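Local coordinates for putative metallopeptidase (Shewanella baltica OS155, PDB 3IEH), which binds a zinc ion and is probably a metallocarboxypeptidase of the M14 family, its hydrolase activity inferred from its relatives, at residues L70-F75 against I166-E171; A178-F183 against V241-E246; W84-F89 against A262-F267; V54-S59 against S104-V109. All blocks are in the same frame, centred on the assembly; numbering follows the deposited sequence. Where two conformers were deposited one is given.

Contact 1. Residues L70-F75 against I166-E171; sequences LISAGF and ILTCHE. With ZN (zinc ion), chain B.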
loop_
_atom_site.group_PDB
_atom_site.type_symbol
_atom_site.label_atom_id
_atom_site.label_comp_id
_atom_site.label_asym_id
_atom_site.label_seq_id
_atom_site.Cartn_x
_atom_site.Cartn_y
_atom_site.Cartn_z
ATOM N N LEU A 70 9.521 0.654 -1.457
ATOM C CA LEU A 70 8.609 0.342 -0.370
ATOM C C LEU A 70 7.218 0.058 -0.911
ATOM O O LEU A 70 6.682 0.863 -1.676
ATOM C CB LEU A 70 8.521 1.538 0.605
ATOM C CG LEU A 70 7.549 1.402 1.794
ATOM C CD1 LEU A 70 7.974 0.289 2.697
ATOM C CD2 LEU A 70 7.389 2.676 2.567
ATOM N N ILE A 71 6.643 -1.086 -0.537
ATOM C CA ILE A 71 5.245 -1.367 -0.861
ATOM C C ILE A 71 4.487 -1.467 0.461
ATOM O O ILE A 71 4.903 -2.188 1.381
ATOM C CB ILE A 71 5.043 -2.671 -1.656
ATOM C CG1 ILE A 71 5.919 -2.693 -2.916
ATOM C CG2 ILE A 71 3.525 -2.829 -1.987
ATOM C CD1 ILE A 71 5.735 -3.936 -3.770
ATOM N N SER A 72 3.394 -0.736 0.578
ATOM C CA SER A 72 2.628 -0.745 1.824
ATOM C C SER A 72 1.200 -1.069 1.446
ATOM O O SER A 72 0.776 -0.736 0.364
ATOM C CB SER A 72 2.699 0.603 2.511
ATOM O OG SER A 72 2.143 1.620 1.666
ATOM N N ALA A 73 0.487 -1.737 2.347
ATOM C CA ALA A 73 -0.893 -2.138 2.151
ATOM C C ALA A 73 -1.605 -2.109 3.486
ATOM O O ALA A 73 -0.968 -2.076 4.536
ATOM C CB ALA A 73 -0.949 -3.558 1.561
ATOM N N GLY A 74 -2.929 -2.103 3.444
ATOM C CA GLY A 74 -3.731 -2.264 4.637
ATOM C C GLY A 74 -3.825 -1.090 5.592
ATOM O O GLY A 74 -3.993 -1.297 6.803
ATOM N N PHE A 75 -3.722 0.133 5.066
ATOM C CA PHE A 75 -4.020 1.322 5.862
ATOM C C PHE A 75 -5.486 1.337 6.208
ATOM O O PHE A 75 -5.858 1.832 7.257
ATOM C CB PHE A 75 -3.696 2.608 5.099
ATOM C CG PHE A 75 -2.248 2.943 5.084
ATOM C CD1 PHE A 75 -1.420 2.449 4.088
ATOM C CD2 PHE A 75 -1.701 3.723 6.095
ATOM C CE1 PHE A 75 -0.046 2.749 4.084
ATOM C CE2 PHE A 75 -0.329 4.036 6.099
ATOM C CZ PHE A 75 0.493 3.546 5.103
ATOM N N ILE A 166 7.703 4.558 -3.924
ATOM C CA ILE A 166 6.743 4.185 -2.890
ATOM C C ILE A 166 5.461 3.749 -3.631
ATOM O O ILE A 166 4.940 4.473 -4.494
ATOM C CB ILE A 166 6.479 5.365 -1.890
ATOM C CG1 ILE A 166 5.429 5.025 -0.810
ATOM C CG2 ILE A 166 5.960 6.596 -2.595
ATOM C CD1 ILE A 166 5.624 3.720 -0.124
ATOM N N LEU A 167 5.017 2.527 -3.376
ATOM C CA LEU A 167 3.729 2.074 -3.863
ATOM C C LEU A 167 2.905 1.774 -2.642
ATOM O O LEU A 167 3.364 1.105 -1.718
ATOM C CB LEU A 167 3.849 0.822 -4.732
ATOM C CG LEU A 167 2.566 0.012 -4.990
ATOM C CD1 LEU A 167 1.545 0.806 -5.737
ATOM C CD2 LEU A 167 2.890 -1.290 -5.731
ATOM N N THR A 168 1.683 2.272 -2.629
ATOM C CA THR A 168 0.751 1.900 -1.578
ATOM C C THR A 168 -0.500 1.303 -2.250
ATOM O O THR A 168 -1.015 1.878 -3.200
ATOM C CB THR A 168 0.418 3.082 -0.635
ATOM O OG1 THR A 168 -0.302 2.568 0.488
ATOM C CG2 THR A 168 -0.424 4.138 -1.336
ATOM N N CYS A 169 -0.960 0.142 -1.777
ATOM C CA CYS A 169 -2.067 -0.567 -2.420
ATOM C C CYS A 169 -3.393 -0.455 -1.672
ATOM O O CYS A 169 -3.591 -1.085 -0.621
ATOM C CB CYS A 169 -1.668 -2.005 -2.615
ATOM S SG CYS A 169 -0.242 -2.069 -3.744
ATOM N N HIS A 170 -4.291 0.360 -2.223
ATOM C CA HIS A 170 -5.572 0.637 -1.607
ATOM C C HIS A 170 -6.681 0.058 -2.440
ATOM O O HIS A 170 -6.454 -0.474 -3.543
ATOM C CB HIS A 170 -5.762 2.139 -1.466
ATOM C CG HIS A 170 -4.898 2.749 -0.404
ATOM N ND1 HIS A 170 -5.397 3.173 0.802
ATOM C CD2 HIS A 170 -3.565 2.950 -0.346
ATOM C CE1 HIS A 170 -4.417 3.653 1.542
ATOM N NE2 HIS A 170 -3.294 3.530 0.868
ATOM N N GLU A 171 -7.878 0.099 -1.876
ATOM C CA GLU A 171 -9.077 -0.298 -2.594
ATOM C C GLU A 171 -10.178 0.716 -2.345
ATOM O O GLU A 171 -10.164 1.404 -1.351
ATOM C CB GLU A 171 -9.552 -1.667 -2.169
ATOM C CG GLU A 171 -8.576 -2.777 -2.337
ATOM C CD GLU A 171 -9.302 -4.088 -2.559
ATOM O OE1 GLU A 171 -9.615 -4.744 -1.566
ATOM O OE2 GLU A 171 -9.650 -4.433 -3.711
HETATM ZN ZN ZN B . -7.809 3.397 1.225
HETATM O O HOH W 1 -5.049 -2.220 1.444
HETATM O O HOH W 2 -8.314 4.885 -0.461
#

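Contact 2. Residues A178-F183 against V241-E246; sequences AYVYSF and VGACTE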
loop_
_atom_site.group_PDB
_atom_site.type_symbol
_atom_site.label_atom_id
_atom_site.label_comp_id
_atom_site.label_asym_id
_atom_site.label_seq_id
_atom_site.Cartn_x
_atom_site.Cartn_y
_atom_site.Cartn_z
ATOM N N ALA A 178 -11.265 0.830 -11.668
ATOM C CA ALA A 178 -9.924 1.011 -11.066
ATOM C C ALA A 178 -9.374 2.426 -11.319
ATOM O O ALA A 178 -9.796 3.110 -12.253
ATOM C CB ALA A 178 -8.947 -0.027 -11.616
ATOM N N TYR A 179 -8.438 2.862 -10.481
ATOM C CA TYR A 179 -7.721 4.098 -10.736
ATOM C C TYR A 179 -6.466 4.123 -9.889
ATOM O O TYR A 179 -6.224 3.226 -9.068
ATOM C CB TYR A 179 -8.608 5.352 -10.538
ATOM C CG TYR A 179 -9.212 5.472 -9.173
ATOM C CD1 TYR A 179 -10.370 4.740 -8.829
ATOM C CD2 TYR A 179 -8.648 6.327 -8.215
ATOM C CE1 TYR A 179 -10.940 4.845 -7.560
ATOM C CE2 TYR A 179 -9.207 6.446 -6.924
ATOM C CZ TYR A 179 -10.338 5.685 -6.595
ATOM O OH TYR A 179 -10.893 5.800 -5.334
ATOM N N VAL A 180 -5.626 5.119 -10.142
ATOM C CA VAL A 180 -4.339 5.218 -9.480
ATOM C C VAL A 180 -3.933 6.676 -9.290
ATOM O O VAL A 180 -4.094 7.468 -10.191
ATOM C CB VAL A 180 -3.232 4.477 -10.287
ATOM C CG1 VAL A 180 -3.286 4.862 -11.741
ATOM C CG2 VAL A 180 -1.861 4.807 -9.712
ATOM N N TYR A 181 -3.452 7.007 -8.092
ATOM C CA TYR A 181 -2.881 8.307 -7.773
ATOM C C TYR A 181 -1.408 8.121 -8.015
ATOM O O TYR A 181 -0.848 7.198 -7.467
ATOM C CB TYR A 181 -3.042 8.663 -6.272
ATOM C CG TYR A 181 -4.464 8.848 -5.758
ATOM C CD1 TYR A 181 -5.216 7.766 -5.302
ATOM C CD2 TYR A 181 -5.033 10.103 -5.687
ATOM C CE1 TYR A 181 -6.513 7.936 -4.826
ATOM C CE2 TYR A 181 -6.322 10.283 -5.226
ATOM C CZ TYR A 181 -7.057 9.213 -4.790
ATOM O OH TYR A 181 -8.341 9.429 -4.328
ATOM N N SER A 182 -0.764 8.988 -8.786
ATOM C CA SER A 182 0.699 8.877 -8.987
ATOM C C SER A 182 1.402 10.208 -8.756
ATOM O O SER A 182 0.765 11.268 -8.760
ATOM C CB SER A 182 1.072 8.320 -10.372
ATOM O OG SER A 182 0.789 9.250 -11.399
ATOM N N PHE A 183 2.713 10.104 -8.522
ATOM C CA PHE A 183 3.598 11.236 -8.273
ATOM C C PHE A 183 4.857 11.037 -9.097
ATOM O O PHE A 183 5.545 10.016 -8.955
ATOM C CB PHE A 183 3.974 11.336 -6.801
ATOM C CG PHE A 183 2.803 11.552 -5.900
ATOM C CD1 PHE A 183 2.062 10.475 -5.436
ATOM C CD2 PHE A 183 2.413 12.827 -5.548
ATOM C CE1 PHE A 183 0.982 10.670 -4.606
ATOM C CE2 PHE A 183 1.312 13.030 -4.745
ATOM C CZ PHE A 183 0.605 11.947 -4.268
ATOM N N VAL A 241 9.323 8.722 -6.896
ATOM C CA VAL A 241 8.045 8.450 -7.515
ATOM C C VAL A 241 7.186 7.729 -6.475
ATOM O O VAL A 241 7.692 7.015 -5.581
ATOM C CB VAL A 241 8.177 7.561 -8.768
ATOM C CG1 VAL A 241 8.945 8.269 -9.831
ATOM C CG2 VAL A 241 8.846 6.177 -8.426
ATOM N N GLY A 242 5.885 7.917 -6.594
ATOM C CA GLY A 242 4.912 7.261 -5.724
ATOM C C GLY A 242 3.673 6.931 -6.517
ATOM O O GLY A 242 3.370 7.607 -7.497
ATOM N N ALA A 243 2.985 5.868 -6.115
ATOM C CA ALA A 243 1.688 5.503 -6.676
ATOM C C ALA A 243 0.836 4.939 -5.561
ATOM O O ALA A 243 1.336 4.182 -4.704
ATOM C CB ALA A 243 1.828 4.459 -7.787
ATOM N N CYS A 244 -0.437 5.321 -5.560
ATOM C CA CYS A 244 -1.420 4.714 -4.685
ATOM C C CYS A 244 -2.483 4.109 -5.592
ATOM O O CYS A 244 -3.312 4.820 -6.124
ATOM C CB CYS A 244 -2.051 5.726 -3.750
ATOM S SG CYS A 244 -3.520 5.063 -2.871
ATOM N N THR A 245 -2.433 2.800 -5.788
ATOM C CA THR A 245 -3.369 2.132 -6.671
ATOM C C THR A 245 -4.677 1.905 -5.928
ATOM O O THR A 245 -4.685 1.684 -4.717
ATOM C CB THR A 245 -2.827 0.769 -7.151
ATOM O OG1 THR A 245 -2.553 -0.037 -6.015
ATOM C CG2 THR A 245 -1.524 0.939 -7.988
ATOM N N GLU A 246 -5.779 1.987 -6.667
ATOM C CA GLU A 246 -7.108 1.769 -6.100
ATOM C C GLU A 246 -7.836 0.725 -6.960
ATOM O O GLU A 246 -8.290 1.030 -8.048
ATOM C CB GLU A 246 -7.889 3.092 -6.088
ATOM C CG GLU A 246 -7.276 4.153 -5.187
ATOM C CD GLU A 246 -7.671 4.019 -3.718
ATOM O OE1 GLU A 246 -8.551 3.202 -3.332
ATOM O OE2 GLU A 246 -7.088 4.774 -2.936
HETATM O O HOH W 3 -9.590 7.098 -2.756
#

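Contact 3. Residues W84-F89 against A262-F267; sequences WGLLHF and AAMTHF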
loop_
_atom_site.group_PDB
_atom_site.type_symbol
_atom_site.label_atom_id
_atom_site.label_comp_id
_atom_site.label_asym_id
_atom_site.label_seq_id
_atom_site.Cartn_x
_atom_site.Cartn_y
_atom_site.Cartn_z
ATOM N N TRP A 84 -3.714 -9.203 1.051
ATOM C CA TRP A 84 -3.762 -10.572 0.465
ATOM C C TRP A 84 -3.086 -10.593 -0.906
ATOM O O TRP A 84 -2.455 -11.589 -1.305
ATOM C CB TRP A 84 -5.187 -11.141 0.388
ATOM C CG TRP A 84 -5.810 -11.414 1.745
ATOM C CD1 TRP A 84 -6.713 -10.635 2.400
ATOM C CD2 TRP A 84 -5.558 -12.534 2.611
ATOM N NE1 TRP A 84 -7.054 -11.201 3.608
ATOM C CE2 TRP A 84 -6.357 -12.369 3.757
ATOM C CE3 TRP A 84 -4.761 -13.671 2.515
ATOM C CZ2 TRP A 84 -6.355 -13.288 4.809
ATOM C CZ3 TRP A 84 -4.768 -14.588 3.567
ATOM C CH2 TRP A 84 -5.538 -14.379 4.698
ATOM N N GLY A 85 -3.221 -9.485 -1.627
ATOM C CA GLY A 85 -2.510 -9.296 -2.882
ATOM C C GLY A 85 -1.010 -9.352 -2.678
ATOM O O GLY A 85 -0.296 -9.906 -3.505
ATOM N N LEU A 86 -0.530 -8.789 -1.575
ATOM C CA LEU A 86 0.908 -8.839 -1.248
ATOM C C LEU A 86 1.332 -10.266 -0.950
ATOM O O LEU A 86 2.410 -10.681 -1.365
ATOM C CB LEU A 86 1.270 -7.920 -0.078
ATOM C CG LEU A 86 2.763 -7.709 0.201
ATOM C CD1 LEU A 86 3.611 -7.532 -1.076
ATOM C CD2 LEU A 86 2.952 -6.501 1.125
ATOM N N LEU A 87 0.482 -11.022 -0.256
ATOM C CA LEU A 87 0.803 -12.415 0.022
ATOM C C LEU A 87 0.900 -13.190 -1.280
ATOM O O LEU A 87 1.776 -14.018 -1.441
ATOM C CB LEU A 87 -0.242 -13.101 0.928
ATOM C CG LEU A 87 -0.086 -12.940 2.440
ATOM C CD1 LEU A 87 -1.265 -13.651 3.196
ATOM C CD2 LEU A 87 1.273 -13.509 2.889
ATOM N N HIS A 88 -0.029 -12.943 -2.196
ATOM C CA HIS A 88 -0.024 -13.624 -3.462
ATOM C C HIS A 88 1.293 -13.373 -4.194
ATOM O O HIS A 88 1.964 -14.305 -4.653
ATOM C CB HIS A 88 -1.170 -13.160 -4.335
ATOM C CG HIS A 88 -1.187 -13.844 -5.651
ATOM N ND1 HIS A 88 -0.489 -13.365 -6.740
ATOM C CD2 HIS A 88 -1.728 -15.023 -6.032
ATOM C CE1 HIS A 88 -0.641 -14.199 -7.751
ATOM N NE2 HIS A 88 -1.393 -15.211 -7.349
ATOM N N PHE A 89 1.650 -12.101 -4.275
ATOM C CA PHE A 89 2.881 -11.672 -4.911
ATOM C C PHE A 89 4.125 -12.329 -4.311
ATOM O O PHE A 89 5.019 -12.737 -5.042
ATOM C CB PHE A 89 2.982 -10.157 -4.800
ATOM C CG PHE A 89 4.333 -9.617 -5.075
ATOM C CD1 PHE A 89 4.732 -9.336 -6.381
ATOM C CD2 PHE A 89 5.201 -9.336 -4.029
ATOM C CE1 PHE A 89 5.967 -8.800 -6.638
ATOM C CE2 PHE A 89 6.451 -8.806 -4.274
ATOM C CZ PHE A 89 6.843 -8.543 -5.588
ATOM N N ALA A 262 -0.354 -7.921 -9.516
ATOM C CA ALA A 262 0.152 -7.488 -10.795
ATOM C C ALA A 262 0.741 -6.075 -10.672
ATOM O O ALA A 262 1.821 -5.824 -11.197
ATOM C CB ALA A 262 -0.944 -7.539 -11.859
ATOM N N ALA A 263 0.048 -5.185 -9.963
ATOM C CA ALA A 263 0.494 -3.808 -9.776
ATOM C C ALA A 263 1.816 -3.725 -9.038
ATOM O O ALA A 263 2.671 -2.912 -9.389
ATOM C CB ALA A 263 -0.562 -2.984 -9.037
HETATM N N MSE A 264 1.964 -4.530 -7.987
HETATM C CA MSE A 264 3.231 -4.640 -7.267
HETATM C C MSE A 264 4.361 -5.138 -8.176
HETATM O O MSE A 264 5.477 -4.634 -8.105
HETATM C CB MSE A 264 3.080 -5.580 -6.093
HETATM C CG MSE A 264 2.254 -4.986 -4.979
HETATM SE SE MSE A 264 1.682 -6.329 -3.731
HETATM C CE MSE A 264 0.182 -5.294 -3.132
ATOM N N THR A 265 4.066 -6.128 -9.019
ATOM C CA THR A 265 5.032 -6.642 -9.942
ATOM C C THR A 265 5.479 -5.585 -10.935
ATOM O O THR A 265 6.681 -5.397 -11.179
ATOM C CB THR A 265 4.467 -7.873 -10.695
ATOM O OG1 THR A 265 4.393 -8.956 -9.773
ATOM C CG2 THR A 265 5.404 -8.297 -11.820
ATOM N N HIS A 266 4.504 -4.907 -11.517
ATOM C CA HIS A 266 4.775 -3.843 -12.465
ATOM C C HIS A 266 5.520 -2.669 -11.816
ATOM O O HIS A 266 6.411 -2.087 -12.432
ATOM C CB HIS A 266 3.478 -3.381 -13.147
ATOM C CG HIS A 266 3.042 -4.281 -14.264
ATOM N ND1 HIS A 266 2.510 -5.534 -14.045
ATOM C CD2 HIS A 266 3.073 -4.116 -15.607
ATOM C CE1 HIS A 266 2.228 -6.099 -15.203
ATOM N NE2 HIS A 266 2.543 -5.253 -16.164
ATOM N N PHE A 267 5.138 -2.322 -10.587
ATOM C CA PHE A 267 5.793 -1.262 -9.844
ATOM C C PHE A 267 7.300 -1.555 -9.742
ATOM O O PHE A 267 8.113 -0.691 -10.063
ATOM C CB PHE A 267 5.174 -1.141 -8.455
ATOM C CG PHE A 267 5.948 -0.259 -7.505
ATOM C CD1 PHE A 267 5.916 1.120 -7.627
ATOM C CD2 PHE A 267 6.686 -0.810 -6.469
ATOM C CE1 PHE A 267 6.609 1.952 -6.723
ATOM C CE2 PHE A 267 7.372 0.010 -5.572
ATOM C CZ PHE A 267 7.325 1.394 -5.701
#

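Contact 4. Residues V54-S59 against S104-V109; sequences VSLYQS and SLLPLV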
loop_
_atom_site.group_PDB
_atom_site.type_symbol
_atom_site.label_atom_id
_atom_site.label_comp_id
_atom_site.label_asym_id
_atom_site.label_seq_id
_atom_site.Cartn_x
_atom_site.Cartn_y
_atom_site.Cartn_z
ATOM N N VAL A 54 2.965 -3.690 14.334
ATOM C CA VAL A 54 3.019 -3.050 13.040
ATOM C C VAL A 54 4.501 -3.033 12.686
ATOM O O VAL A 54 5.293 -2.276 13.263
ATOM C CB VAL A 54 2.524 -1.608 13.052
ATOM C CG1 VAL A 54 2.703 -1.015 11.636
ATOM C CG2 VAL A 54 1.071 -1.515 13.565
ATOM N N SER A 55 4.865 -3.869 11.733
ATOM C CA SER A 55 6.255 -4.092 11.380
ATOM C C SER A 55 6.574 -3.797 9.927
ATOM O O SER A 55 5.718 -3.954 9.035
ATOM C CB SER A 55 6.616 -5.543 11.677
ATOM O OG SER A 55 6.596 -5.778 13.079
ATOM N N LEU A 56 7.808 -3.322 9.739
ATOM C CA LEU A 56 8.405 -3.067 8.452
ATOM C C LEU A 56 9.255 -4.279 8.176
ATOM O O LEU A 56 10.051 -4.647 9.017
ATOM C CB LEU A 56 9.302 -1.830 8.487
ATOM C CG LEU A 56 10.014 -1.463 7.174
ATOM C CD1 LEU A 56 9.012 -0.786 6.190
ATOM C CD2 LEU A 56 11.212 -0.551 7.402
ATOM N N TYR A 57 9.090 -4.907 7.015
ATOM C CA TYR A 57 9.942 -6.036 6.642
ATOM C C TYR A 57 10.926 -5.593 5.565
ATOM O O TYR A 57 10.563 -4.876 4.642
ATOM C CB TYR A 57 9.114 -7.225 6.165
ATOM C CG TYR A 57 8.362 -7.908 7.257
ATOM C CD1 TYR A 57 7.141 -7.384 7.716
ATOM C CD2 TYR A 57 8.850 -9.062 7.849
ATOM C CE1 TYR A 57 6.425 -8.006 8.714
ATOM C CE2 TYR A 57 8.137 -9.691 8.871
ATOM C CZ TYR A 57 6.932 -9.149 9.290
ATOM O OH TYR A 57 6.219 -9.753 10.287
ATOM N N GLN A 58 12.171 -6.026 5.677
ATOM C CA GLN A 58 13.202 -5.568 4.751
ATOM C C GLN A 58 14.072 -6.703 4.224
ATOM O O GLN A 58 14.394 -7.630 4.928
ATOM C CB GLN A 58 14.090 -4.489 5.406
ATOM C CG GLN A 58 13.364 -3.223 5.767
ATOM C CD GLN A 58 14.285 -2.063 6.138
ATOM O OE1 GLN A 58 14.904 -2.060 7.200
ATOM N NE2 GLN A 58 14.329 -1.048 5.280
ATOM N N SER A 59 14.452 -6.607 2.968
ATOM C CA SER A 59 15.372 -7.562 2.400
ATOM C C SER A 59 16.743 -7.341 3.066
ATOM O O SER A 59 17.144 -6.214 3.313
ATOM C CB SER A 59 15.426 -7.386 0.879
ATOM O OG SER A 59 15.714 -6.044 0.563
ATOM N N SER A 104 11.408 -3.238 0.823
ATOM C CA SER A 104 10.901 -3.045 2.168
ATOM C C SER A 104 9.395 -3.175 2.049
ATOM O O SER A 104 8.833 -2.778 1.026
ATOM C CB SER A 104 11.304 -1.662 2.706
ATOM O OG SER A 104 12.719 -1.555 2.866
ATOM N N LEU A 105 8.753 -3.769 3.049
ATOM C CA LEU A 105 7.286 -3.947 3.048
ATOM C C LEU A 105 6.619 -3.486 4.351
ATOM O O LEU A 105 7.174 -3.648 5.475
ATOM C CB LEU A 105 6.908 -5.409 2.830
ATOM C CG LEU A 105 7.449 -6.078 1.555
ATOM C CD1 LEU A 105 7.269 -7.606 1.677
ATOM C CD2 LEU A 105 6.828 -5.530 0.244
ATOM N N LEU A 106 5.442 -2.897 4.183
ATOM C CA LEU A 106 4.530 -2.631 5.286
ATOM C C LEU A 106 3.273 -3.420 4.911
ATOM O O LEU A 106 2.362 -2.887 4.310
ATOM C CB LEU A 106 4.241 -1.143 5.451
ATOM C CG LEU A 106 5.241 -0.254 6.183
ATOM C CD1 LEU A 106 4.789 1.238 6.073
ATOM C CD2 LEU A 106 5.449 -0.704 7.674
ATOM N N PRO A 107 3.246 -4.717 5.228
ATOM C CA PRO A 107 2.174 -5.556 4.703
ATOM C C PRO A 107 0.770 -5.291 5.259
ATOM O O PRO A 107 -0.187 -5.580 4.565
ATOM C CB PRO A 107 2.628 -6.979 5.029
ATOM C CG PRO A 107 3.732 -6.857 5.960
ATOM C CD PRO A 107 4.275 -5.481 5.939
ATOM N N LEU A 108 0.660 -4.746 6.470
ATOM C CA LEU A 108 -0.633 -4.523 7.115
ATOM C C LEU A 108 -0.472 -3.450 8.197
ATOM O O LEU A 108 -0.102 -3.732 9.351
ATOM C CB LEU A 108 -1.204 -5.832 7.689
ATOM C CG LEU A 108 -2.545 -5.791 8.445
ATOM C CD1 LEU A 108 -3.621 -5.032 7.657
ATOM C CD2 LEU A 108 -3.057 -7.217 8.812
ATOM N N VAL A 109 -0.751 -2.209 7.802
ATOM C CA VAL A 109 -0.615 -1.064 8.696
ATOM C C VAL A 109 -1.729 -0.965 9.776
ATOM O O VAL A 109 -1.466 -0.509 10.890
ATOM C CB VAL A 109 -0.494 0.229 7.847
ATOM C CG1 VAL A 109 -0.554 1.479 8.728
ATOM C CG2 VAL A 109 0.820 0.181 6.997
HETATM O O HOH W 4 2.733 -3.482 8.401
#

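Contact 1. Residues L70-F75 against I166-E171
Thr168 and Ser72 sit abreast on neighbouring parallel strands and join their hydroxyls, Ser72 OG lying 2.9 Å from Thr168 OG1. Three backbone bonds set this register: Leu167 N to Leu70 O, Ser72 N to Leu167 O and Cys169 N to Ser72 O, the first almost linear at 174°. The same face carries Leu70 and Ile166, which point the same way, with Ile166 CD1 3.4 Å from Leu70 CD2; on the reverse, Ile71 CG2 meets Leu167 CD2. These are central strands of the mixed sheet of an M14 peptidase, and the zinc site lies toward their C-terminal ends. His170 can be followed outward from CB. CG is anti to the carbonyl carbon (chi1 -72°), which swings the ring to the zinc side, and the turn about chi2 presents His170 ND1 to the zinc ion at 2.5 Å; His76, Glu79 and a water are further ligands. Round the ring, His170 CD2 lies against Cys244 SG, His170 CE1 comes 3.8 Å from Phe75 CB, and His170 NE2 reaches Thr168 OG1 at 3.2 Å in a weak, bent bond. The Phe75 and His170 planes are only 11° apart but slid so far that the rings barely overlap. One water bridges Gly74 N and Cys169 O.

Contact 2. Residues A178-F183 against V241-E246
Tyr179 holds CG between its backbone N and carbonyl carbon (chi1 58°), while Glu246 sets CG anti to the carbonyl carbon and bends at chi2 (-83°). Together these torsions lay the glutamate along the tyrosine ring: Glu246 CB stands over the ring centre of Tyr179, 3.6 Å from the centroid, a CH-pi contact, and Glu246 CG touches Tyr179 CE2 at 3.5 Å. The ring and carboxylate planes differ by 13°. Tyr181, two residues on, brings its CE1 within 3.7 Å of Glu246 OE2, its ring steeply turned to the carboxylate, and Cys244 SG lies obliquely beside the same ring. One water connects the hydroxyls of Tyr179 and Tyr181, with a weak, 3.4 Å bond to Glu246 OE2; Tyr179 OH also bonds Asp172. The backbone evidence is six bonds in three antiparallel hydrogen-bonded pairs, Tyr179 with Glu246, Tyr181 with Cys244 and Phe183 with Gly242. At the last, the Phe183 ring turns its edge to Gly242 O, with Phe183 CD1 3.8 Å away. On the other face Val180 CG2 meets Ala243 CB at 4.2 Å. Glu246, predicted to be the proton donor/acceptor, packs against the zinc ligand His170 of the adjacent strand, a position consistent with the catalytic glutamate of M14 carboxypeptidases.

Contact 3. Residues W84-F89 against A262-F267
Phe89 turns one ring face to the CB of Met264, a selenomethionine, with Met264 CB standing 4.1 Å above the ring plane and displaced toward its rim. The torsion explains the approach: CG of Phe89 is anti to the backbone N (chi1 164°), which carries the ring out toward helix 253-271. Further along the Met264 chain, SE lies 5.0 Å from the Phe89 centroid and 35° off the ring normal, an oblique Met-aromatic contact. The chain is extended beyond CG, and it runs across to helix 81-91, where Met264 SE touches Leu86 CD1 at 3.5 Å and Met264 CE comes 3.9 Å from Leu86 N. Gly85 presents only backbone at this point, its O lying 4.1 Å from Met264 SE. At the ring's edge and in its plane, Thr265 OG1 is 3.4 Å from Phe89 CD1; that hydroxyl is hydrogen-bonded to Ser261 O within its own helix. An alanine in place of Phe89 would probably open a gap beside Met264 CB and the Thr265 hydroxyl, leaving the selenium-bearing chain freer to turn. No hydrogen bond joins residues 84-89 to 262-267, though His88 ND1 bonds Ser261 OG one residue before the latter. The helix axes pass 9.6 Å apart at -60°, and Met264 buries the most surface in this contact. Met264 also touches Ile71 and Cys169 of the central strands, and Leu86 rests on Pro107, while Phe267 packs against Leu167 and against Phe192 of helix 191-201. The two helices therefore meet each other while covering one face of the sheet.

Contact 4. Residues V54-S59 against S104-V109
Tyr57 and Leu105 form an antiparallel hydrogen-bonded pair, with Tyr57 N to Leu105 O at 2.8 Å and Leu105 N to Tyr57 O at 2.7 Å, on strand axes inclined at 155°. This pairing lies within the mixed sheet of the M14 fold, where strand 52-58 separates strand 42-49 from strand 102-106. Gln58 and Ser104, the adjacent non-hydrogen-bonded pair, add a side-chain bond: Gln58 NE2 gives an N-H to Ser104 OG at 2.9 Å, nearly straight at 168° and within the amide plane. Gln58 CG also lies 3.4 Å from Ser104 OG, because the glutamine chain runs alongside the serine before its amide closes on the hydroxyl. A leucine in place of Gln58 would probably leave Ser104 OG without its amide donor. Leu56 is on the same side of the strand as Gln58, with CG anti to the backbone N (chi1 179°), and this brings Leu56 CD1 to Leu106 CG at 3.8 Å; the side chain also touches Leu157 and Leu158 of helix 155-162. On the opposite side, the Tyr57 ring crosses Pro107 at about a right angle, with Tyr57 CD1 3.9 Å from Pro107 CG, and helix 25-39 covers both residues through Met36 and Leu32. Beyond Leu106 the second strand gives way to loop and the direct backbone pairing stops. A water takes over there, donating to Ser55 O at 3.1 Å and accepting from Leu108 N.

In the fold
Contacts 1, 2 and 4 belong to one mixed sheet; contact 3 joins two helices packed on it. Contact 1 lies at the centre of the chain, and the centres of contacts 2, 3 and 4 are each about 10 Å from that of contact 1. Contacts 2 and 4, centres about 19 Å apart, lie on opposite sides of the chain's centre and do not touch. Probable backbone hydrogen bonds join contact 1 to both: Thr168 N to Ala243 O, and Ile71 O to Leu106 N. Along the chain, contacts 1, 3 and 4 cross one another; contact 2 follows 1 and 4 and lies within the loop closed by contact 3. Sheet neighbours thus bring His170 and Glu246 together at the zinc site.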